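Local coordinates for protein LAO/AO transport system kinase (Escherichia coli, PDB 2P67) that belongs to the MeaB-type branch of the P-loop NTPases and probably works as a nucleotide-binding protein built on a parallel beta sheet, at residues R21-E32 against E117-P125; Y52-G63 against E145-T156. All coordinates share one frame; numbering follows the deposited sequence. Where two conformers were deposited one is given.

Interaction 1: residues R21-E32 against E117-P125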
# COMPACT_ATOMS: atom_id res chain seq x y z
N ARG A 21 12.96 6.39 37.42
CA ARG A 21 13.72 6.03 36.20
C ARG A 21 14.41 4.67 36.29
O ARG A 21 14.50 3.94 35.29
CB ARG A 21 14.69 7.14 35.83
CG ARG A 21 13.98 8.39 35.33
CD ARG A 21 14.95 9.53 35.09
NE ARG A 21 15.49 10.03 36.35
CZ ARG A 21 16.63 10.72 36.47
NH1 ARG A 21 17.38 10.98 35.40
NH2 ARG A 21 17.03 11.14 37.67
N ALA A 22 14.89 4.31 37.49
CA ALA A 22 15.58 3.02 37.67
C ALA A 22 14.62 1.85 37.42
O ALA A 22 15.00 0.86 36.79
CB ALA A 22 16.21 2.92 39.06
N THR A 23 13.37 2.00 37.87
CA THR A 23 12.36 0.97 37.67
C THR A 23 11.95 0.88 36.20
O THR A 23 11.77 -0.21 35.69
CB THR A 23 11.12 1.11 38.60
OG1 THR A 23 11.53 0.95 39.97
CG2 THR A 23 10.11 0.01 38.31
N LEU A 24 11.81 2.01 35.52
CA LEU A 24 11.54 2.00 34.10
C LEU A 24 12.63 1.24 33.34
O LEU A 24 12.32 0.35 32.54
CB LEU A 24 11.37 3.42 33.55
CG LEU A 24 10.99 3.51 32.06
CD1 LEU A 24 9.74 2.70 31.69
CD2 LEU A 24 10.85 4.96 31.62
N ALA A 25 13.89 1.55 33.61
CA ALA A 25 15.01 0.87 32.93
C ALA A 25 14.98 -0.62 33.22
O ALA A 25 15.17 -1.44 32.32
CB ALA A 25 16.31 1.48 33.36
N GLN A 26 14.72 -0.97 34.48
CA GLN A 26 14.64 -2.37 34.90
C GLN A 26 13.51 -3.10 34.18
O GLN A 26 13.66 -4.23 33.76
CB GLN A 26 14.33 -2.44 36.39
CG GLN A 26 15.50 -2.64 37.32
CD GLN A 26 14.99 -2.93 38.73
OE1 GLN A 26 14.87 -4.09 39.13
NE2 GLN A 26 14.60 -1.89 39.45
N ALA A 27 12.34 -2.45 34.09
CA ALA A 27 11.18 -3.03 33.39
C ALA A 27 11.46 -3.24 31.89
O ALA A 27 11.10 -4.27 31.30
CB ALA A 27 9.94 -2.12 33.62
N MET A 28 12.09 -2.25 31.26
CA MET A 28 12.50 -2.40 29.87
C MET A 28 13.46 -3.59 29.69
O MET A 28 13.27 -4.41 28.81
CB MET A 28 13.12 -1.10 29.34
CG MET A 28 12.17 0.09 29.36
SD MET A 28 12.85 1.46 28.43
CE MET A 28 11.38 2.52 28.27
N THR A 29 14.48 -3.69 30.55
CA THR A 29 15.43 -4.82 30.49
C THR A 29 14.72 -6.16 30.62
O THR A 29 15.00 -7.10 29.85
CB THR A 29 16.56 -4.66 31.54
OG1 THR A 29 17.37 -3.55 31.16
CG2 THR A 29 17.45 -5.91 31.61
N LEU A 30 13.75 -6.22 31.53
CA LEU A 30 12.93 -7.42 31.71
C LEU A 30 12.17 -7.80 30.45
O LEU A 30 12.14 -8.96 30.06
CB LEU A 30 11.95 -7.21 32.88
CG LEU A 30 10.99 -8.36 33.21
CD1 LEU A 30 11.75 -9.55 33.80
CD2 LEU A 30 9.91 -7.87 34.17
N VAL A 31 11.53 -6.80 29.83
CA VAL A 31 10.81 -6.97 28.56
C VAL A 31 11.74 -7.41 27.41
O VAL A 31 11.31 -8.10 26.48
CB VAL A 31 10.01 -5.67 28.22
CG1 VAL A 31 9.44 -5.70 26.80
CG2 VAL A 31 8.91 -5.46 29.24
N GLU A 32 13.01 -7.04 27.50
CA GLU A 32 14.01 -7.43 26.49
C GLU A 32 14.72 -8.78 26.74
O GLU A 32 15.48 -9.26 25.88
CB GLU A 32 15.05 -6.33 26.36
CG GLU A 32 14.50 -5.04 25.80
CD GLU A 32 15.59 -4.01 25.64
OE1 GLU A 32 16.41 -3.89 26.58
OE2 GLU A 32 15.63 -3.33 24.58
N GLU A 117 17.22 15.31 33.45
CA GLU A 117 16.56 14.32 34.33
C GLU A 117 15.09 14.07 33.93
O GLU A 117 14.53 13.02 34.25
CB GLU A 117 16.65 14.75 35.80
CG GLU A 117 18.09 14.75 36.35
CD GLU A 117 18.18 15.25 37.80
OE1 GLU A 117 17.19 15.82 38.32
OE2 GLU A 117 19.27 15.07 38.41
N ALA A 118 14.50 15.03 33.22
CA ALA A 118 13.13 14.91 32.73
C ALA A 118 13.07 14.20 31.37
O ALA A 118 12.00 14.11 30.76
CB ALA A 118 12.45 16.30 32.66
N ALA A 119 14.21 13.70 30.91
CA ALA A 119 14.25 12.86 29.70
C ALA A 119 14.64 11.39 30.00
O ALA A 119 15.10 11.05 31.11
CB ALA A 119 15.15 13.47 28.64
N PHE A 120 14.44 10.52 29.01
CA PHE A 120 14.75 9.10 29.15
C PHE A 120 14.98 8.60 27.73
O PHE A 120 14.08 8.68 26.90
CB PHE A 120 13.56 8.36 29.81
CG PHE A 120 13.87 6.94 30.22
CD1 PHE A 120 14.25 6.65 31.54
CD2 PHE A 120 13.76 5.89 29.30
CE1 PHE A 120 14.54 5.33 31.94
CE2 PHE A 120 14.03 4.57 29.69
CZ PHE A 120 14.44 4.29 31.02
N ILE A 121 16.17 8.07 27.45
CA ILE A 121 16.52 7.59 26.11
C ILE A 121 16.84 6.09 26.11
O ILE A 121 17.67 5.64 26.90
CB ILE A 121 17.75 8.39 25.53
CG1 ILE A 121 17.51 9.90 25.58
CG2 ILE A 121 18.06 7.92 24.10
CD1 ILE A 121 18.79 10.72 25.64
N ARG A 122 16.19 5.31 25.24
CA ARG A 122 16.41 3.86 25.17
C ARG A 122 16.49 3.37 23.73
O ARG A 122 15.59 3.66 22.93
CB ARG A 122 15.29 3.13 25.92
CG ARG A 122 15.52 1.63 26.11
CD ARG A 122 16.53 1.35 27.23
NE ARG A 122 16.67 -0.10 27.42
CZ ARG A 122 16.74 -0.71 28.60
NH1 ARG A 122 16.84 -2.04 28.63
NH2 ARG A 122 16.70 -0.02 29.75
N PRO A 123 17.56 2.62 23.37
CA PRO A 123 17.68 2.02 22.03
C PRO A 123 16.91 0.71 21.88
O PRO A 123 16.78 -0.08 22.83
CB PRO A 123 19.19 1.79 21.90
CG PRO A 123 19.58 1.43 23.33
CD PRO A 123 18.75 2.34 24.20
N VAL A 124 16.41 0.47 20.68
CA VAL A 124 15.78 -0.80 20.34
C VAL A 124 16.60 -1.47 19.24
O VAL A 124 16.75 -0.89 18.15
CB VAL A 124 14.32 -0.59 19.87
CG1 VAL A 124 13.69 -1.91 19.51
CG2 VAL A 124 13.54 0.12 20.95
N PRO A 125 17.18 -2.66 19.52
CA PRO A 125 17.97 -3.41 18.52
C PRO A 125 17.11 -3.94 17.36
O PRO A 125 15.97 -4.35 17.58
CB PRO A 125 18.55 -4.58 19.33
CG PRO A 125 17.67 -4.73 20.51
CD PRO A 125 17.13 -3.35 20.82
O HOH W 1 17.06 10.95 32.95
O HOH W 2 18.37 -1.32 32.13
O HOH W 3 18.16 -1.26 25.00

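Interaction 2: residues Y52-G63 against E145-T156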
# COMPACT_ATOMS: atom_id res chain seq x y z
N TYR A 52 -3.12 2.15 32.60
CA TYR A 52 -2.34 3.37 32.89
C TYR A 52 -1.76 4.00 31.62
O TYR A 52 -1.15 5.09 31.65
CB TYR A 52 -1.22 3.04 33.90
CG TYR A 52 -1.71 2.21 35.07
CD1 TYR A 52 -2.55 2.74 36.05
CD2 TYR A 52 -1.35 0.87 35.18
CE1 TYR A 52 -3.01 1.95 37.12
CE2 TYR A 52 -1.81 0.07 36.24
CZ TYR A 52 -2.64 0.62 37.20
OH TYR A 52 -3.07 -0.17 38.24
N CYS A 53 -1.97 3.35 30.48
CA CYS A 53 -1.47 3.89 29.21
C CYS A 53 -2.48 4.82 28.50
O CYS A 53 -3.64 4.94 28.94
CB CYS A 53 -1.02 2.72 28.32
SG CYS A 53 0.29 1.77 29.13
N GLY A 54 -2.06 5.50 27.43
CA GLY A 54 -3.01 6.21 26.56
C GLY A 54 -3.22 7.71 26.74
O GLY A 54 -4.08 8.31 26.08
N ASN A 55 -2.44 8.32 27.63
CA ASN A 55 -2.51 9.76 27.86
C ASN A 55 -1.16 10.43 27.61
O ASN A 55 -0.71 11.30 28.37
CB ASN A 55 -3.02 10.04 29.28
CG ASN A 55 -4.54 10.14 29.34
OD1 ASN A 55 -5.15 11.07 28.79
ND2 ASN A 55 -5.16 9.17 29.97
N THR A 56 -0.53 10.00 26.53
CA THR A 56 0.80 10.45 26.16
C THR A 56 0.77 10.83 24.67
O THR A 56 0.22 10.09 23.86
CB THR A 56 1.82 9.33 26.41
OG1 THR A 56 1.83 9.00 27.81
CG2 THR A 56 3.24 9.74 25.97
N LEU A 57 1.33 11.98 24.33
CA LEU A 57 1.50 12.34 22.92
C LEU A 57 2.62 11.47 22.33
O LEU A 57 3.76 11.53 22.79
CB LEU A 57 1.83 13.83 22.78
CG LEU A 57 2.12 14.37 21.37
CD1 LEU A 57 0.95 14.16 20.41
CD2 LEU A 57 2.55 15.82 21.44
N ARG A 58 2.27 10.67 21.32
CA ARG A 58 3.21 9.74 20.68
C ARG A 58 3.67 10.35 19.37
O ARG A 58 2.86 10.58 18.46
CB ARG A 58 2.53 8.40 20.43
CG ARG A 58 2.01 7.70 21.71
CD ARG A 58 0.90 6.70 21.35
NE ARG A 58 1.35 5.58 20.51
CZ ARG A 58 1.70 4.37 20.97
NH1 ARG A 58 1.73 4.10 22.28
NH2 ARG A 58 2.07 3.43 20.10
N LEU A 59 4.96 10.65 19.28
CA LEU A 59 5.51 11.24 18.06
C LEU A 59 6.46 10.28 17.35
O LEU A 59 7.24 9.57 18.00
CB LEU A 59 6.29 12.52 18.40
CG LEU A 59 5.52 13.62 19.13
CD1 LEU A 59 6.45 14.81 19.43
CD2 LEU A 59 4.30 14.09 18.33
N GLY A 60 6.42 10.28 16.01
CA GLY A 60 7.41 9.55 15.24
C GLY A 60 8.28 10.55 14.52
O GLY A 60 7.78 11.54 13.94
N VAL A 61 9.58 10.28 14.53
CA VAL A 61 10.53 11.15 13.86
C VAL A 61 11.48 10.28 13.01
O VAL A 61 12.18 9.42 13.55
CB VAL A 61 11.35 12.05 14.86
CG1 VAL A 61 12.42 12.83 14.12
CG2 VAL A 61 10.44 13.00 15.68
N THR A 62 11.50 10.49 11.70
CA THR A 62 12.52 9.86 10.86
C THR A 62 13.47 10.92 10.30
O THR A 62 13.10 12.07 10.12
CB THR A 62 11.94 8.97 9.72
OG1 THR A 62 11.14 9.77 8.81
CG2 THR A 62 11.10 7.86 10.29
N GLY A 63 14.71 10.54 10.04
CA GLY A 63 15.62 11.44 9.35
C GLY A 63 16.39 10.67 8.31
O GLY A 63 16.82 9.55 8.57
N GLU A 145 4.47 5.30 28.75
CA GLU A 145 3.13 5.85 29.00
C GLU A 145 2.73 5.59 30.45
O GLU A 145 2.27 6.51 31.15
CB GLU A 145 2.12 5.23 28.05
CG GLU A 145 2.31 5.78 26.60
CD GLU A 145 1.25 5.34 25.62
OE1 GLU A 145 0.42 4.48 25.96
OE2 GLU A 145 1.26 5.85 24.47
N ALA A 146 2.90 4.35 30.88
CA ALA A 146 2.56 3.98 32.26
C ALA A 146 3.43 4.75 33.26
O ALA A 146 2.95 5.11 34.35
CB ALA A 146 2.67 2.46 32.44
N ALA A 147 4.67 5.06 32.88
CA ALA A 147 5.61 5.84 33.70
C ALA A 147 5.32 7.35 33.78
O ALA A 147 6.00 8.10 34.50
CB ALA A 147 7.04 5.62 33.19
N GLY A 148 4.33 7.81 33.02
CA GLY A 148 3.84 9.17 33.12
C GLY A 148 4.53 10.17 32.22
O GLY A 148 4.42 11.38 32.44
N TYR A 149 5.27 9.69 31.21
CA TYR A 149 5.86 10.60 30.23
C TYR A 149 4.77 11.37 29.47
O TYR A 149 3.73 10.82 29.14
CB TYR A 149 6.86 9.85 29.30
CG TYR A 149 8.11 9.59 30.09
CD1 TYR A 149 9.15 10.50 30.09
CD2 TYR A 149 8.20 8.48 30.93
CE1 TYR A 149 10.28 10.32 30.86
CE2 TYR A 149 9.33 8.28 31.73
CZ TYR A 149 10.37 9.21 31.68
OH TYR A 149 11.49 9.08 32.45
N ASP A 150 5.02 12.65 29.21
CA ASP A 150 4.09 13.51 28.50
C ASP A 150 4.15 13.29 27.00
O ASP A 150 3.12 13.33 26.30
CB ASP A 150 4.40 14.96 28.82
CG ASP A 150 4.14 15.30 30.27
OD1 ASP A 150 2.96 15.28 30.69
OD2 ASP A 150 5.10 15.55 31.00
N VAL A 151 5.37 13.06 26.52
CA VAL A 151 5.64 12.87 25.09
C VAL A 151 6.59 11.69 24.97
O VAL A 151 7.61 11.64 25.68
CB VAL A 151 6.33 14.11 24.48
CG1 VAL A 151 6.65 13.89 22.97
CG2 VAL A 151 5.47 15.36 24.66
N VAL A 152 6.25 10.74 24.10
CA VAL A 152 7.17 9.67 23.72
C VAL A 152 7.48 9.80 22.24
O VAL A 152 6.56 9.86 21.42
CB VAL A 152 6.58 8.25 23.94
CG1 VAL A 152 7.67 7.19 23.73
CG2 VAL A 152 5.97 8.13 25.32
N ILE A 153 8.77 9.82 21.92
CA ILE A 153 9.24 9.96 20.54
C ILE A 153 9.90 8.67 20.10
O ILE A 153 10.87 8.22 20.74
CB ILE A 153 10.27 11.10 20.41
CG1 ILE A 153 9.66 12.43 20.89
CG2 ILE A 153 10.76 11.24 18.95
CD1 ILE A 153 10.65 13.58 20.90
N VAL A 154 9.38 8.07 19.04
CA VAL A 154 10.04 6.92 18.45
C VAL A 154 10.78 7.43 17.21
O VAL A 154 10.21 8.13 16.36
CB VAL A 154 9.07 5.73 18.19
CG1 VAL A 154 7.97 6.07 17.15
CG2 VAL A 154 9.84 4.47 17.79
N GLU A 155 12.07 7.11 17.13
CA GLU A 155 12.83 7.67 16.02
C GLU A 155 13.69 6.64 15.31
O GLU A 155 14.17 5.71 15.93
CB GLU A 155 13.64 8.89 16.47
CG GLU A 155 14.68 8.59 17.54
CD GLU A 155 16.04 8.33 16.94
OE1 GLU A 155 17.01 8.26 17.73
OE2 GLU A 155 16.17 8.23 15.71
N THR A 156 13.84 6.80 14.00
CA THR A 156 14.72 5.92 13.25
C THR A 156 15.11 6.61 11.95
O THR A 156 14.60 7.67 11.62
CB THR A 156 14.11 4.51 13.02
OG1 THR A 156 15.13 3.57 12.63
CG2 THR A 156 12.98 4.54 11.98
O HOH W 4 1.35 10.56 29.87
O HOH W 5 -0.95 7.62 24.33

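Interaction 1: residues R21-E32 against E117-P125
NH1 of Arg122, on strand 119-124, forms a salt bridge with OE1 of Glu32 (2.8 Å) and donates a nearly straight hydrogen bond to OG1 of Thr29 (3.0 Å, 169° at the hydrogen), both on helix 21-32. Both acceptors lie near the guanidinium plane, although Glu32 OE1 is itself met from above its carboxylate plane. A weak bond from Arg122 NH2 to the carbonyl O of Ala25 extends the grip along the helix, while CB of Met28 covers one face of the guanidinium. The bend of Arg122 at its second torsion (chi2 76°) brings the group up to the helix, and SD of Met28 passes Arg122 CG at 3.5 Å. One water joins NE of Arg122 to Glu32 OE2 and to the carbonyl O of Pro123, tying the ion pair back to the strand.

Phe120, two positions before Arg122 on the same side of the strand, meets the preceding helical turns. CD2 of Leu24 sits over the middle of the ring in a CH-pi contact, 3.5 Å from the centroid, and SD of Met28 approaches the ring edge, 3.6 Å from Phe120 CE2, as a Met-aromatic pair. CG of Arg21 lies by Phe120 CD1, and its guanidinium passes Glu117, whose carbonyl O lies over one face of the group; NH1 of Arg21 is 3.6 Å from CA of Glu117.

Helix and strand run nearly parallel, their axes 16° apart. Leu24 and Met28 also pack on helix 133-146, Ala27 and Leu30 lean on helix 36-49, and strand 119-124 bonds through its backbone to strand 87-92.

Interaction 2: residues Y52-G63 against E145-T156
Glu145, in the last turn of helix 133-146, reaches both the loop before strand 57-63 and the strand's second residue, using one carboxylate oxygen for each. OE2 forms a salt bridge with Arg58 NH1 (2.8 Å, 165° at the hydrogen); it lies in the guanidinium plane, whereas the arginine comes from above the carboxylate plane, the two groups being turned 70° apart. OE1 accepts the backbone N-H of Gly54 at 3.1 Å, and a water joins OE2 to the carbonyl O of Thr56. The bend of Arg58 at chi3 (64°) turns its guanidinium toward Glu145; NH2 is held by the carbonyl O of Met169.

Next to this cluster, a second water bridges the carbonyl oxygens of Asn55 and Tyr149 and also bonds to Thr56 OG1. From Leu57 onward the strands pair in parallel, with bonds such as Leu59 N to Val152 O (2.8 Å) and Val154 N to Leu59 O (2.8 Å). Leu59 CD1 meets Val151 CG1, and Val61 CG2 meets Ile153 CG2 at 3.7 Å, all on one face of the sheet. On the other face Gly60 lies beside Val154.

The strand pair thus relies on backbone bonds and aliphatic contacts. The Arg58-Glu145 ion pair lies toward its start, while near the other end Glu155 turns its carboxylate away to Lys69. The buried carboxylate of Glu145 is met by an arginine, an amide and a water, which would probably favour its ionised form.

In the fold
The segments alternate along the chain: 21-32, 52-63, 117-125, then 145-156. Their contacts are therefore interleaved, with centres 13 Å apart. Both reach the same parallel sheet, interaction 2 joining two inner strands and interaction 1 setting a helix against the outermost strand at one end; strand 87-92 lies between strands 119-124 and 151-157. Helix 133-146 follows strand 119-124 and ends within interaction 2. Tyr149 connects the two directly, its OH lying 3.4 Å from CB of Phe120 and its CE2 3.7 Å from CD2 of Leu24. Helix 21-32 is thus packed onto the P-loop NTPase core, where strand 57-63 leads into the probable Walker A loop beginning at Gly63.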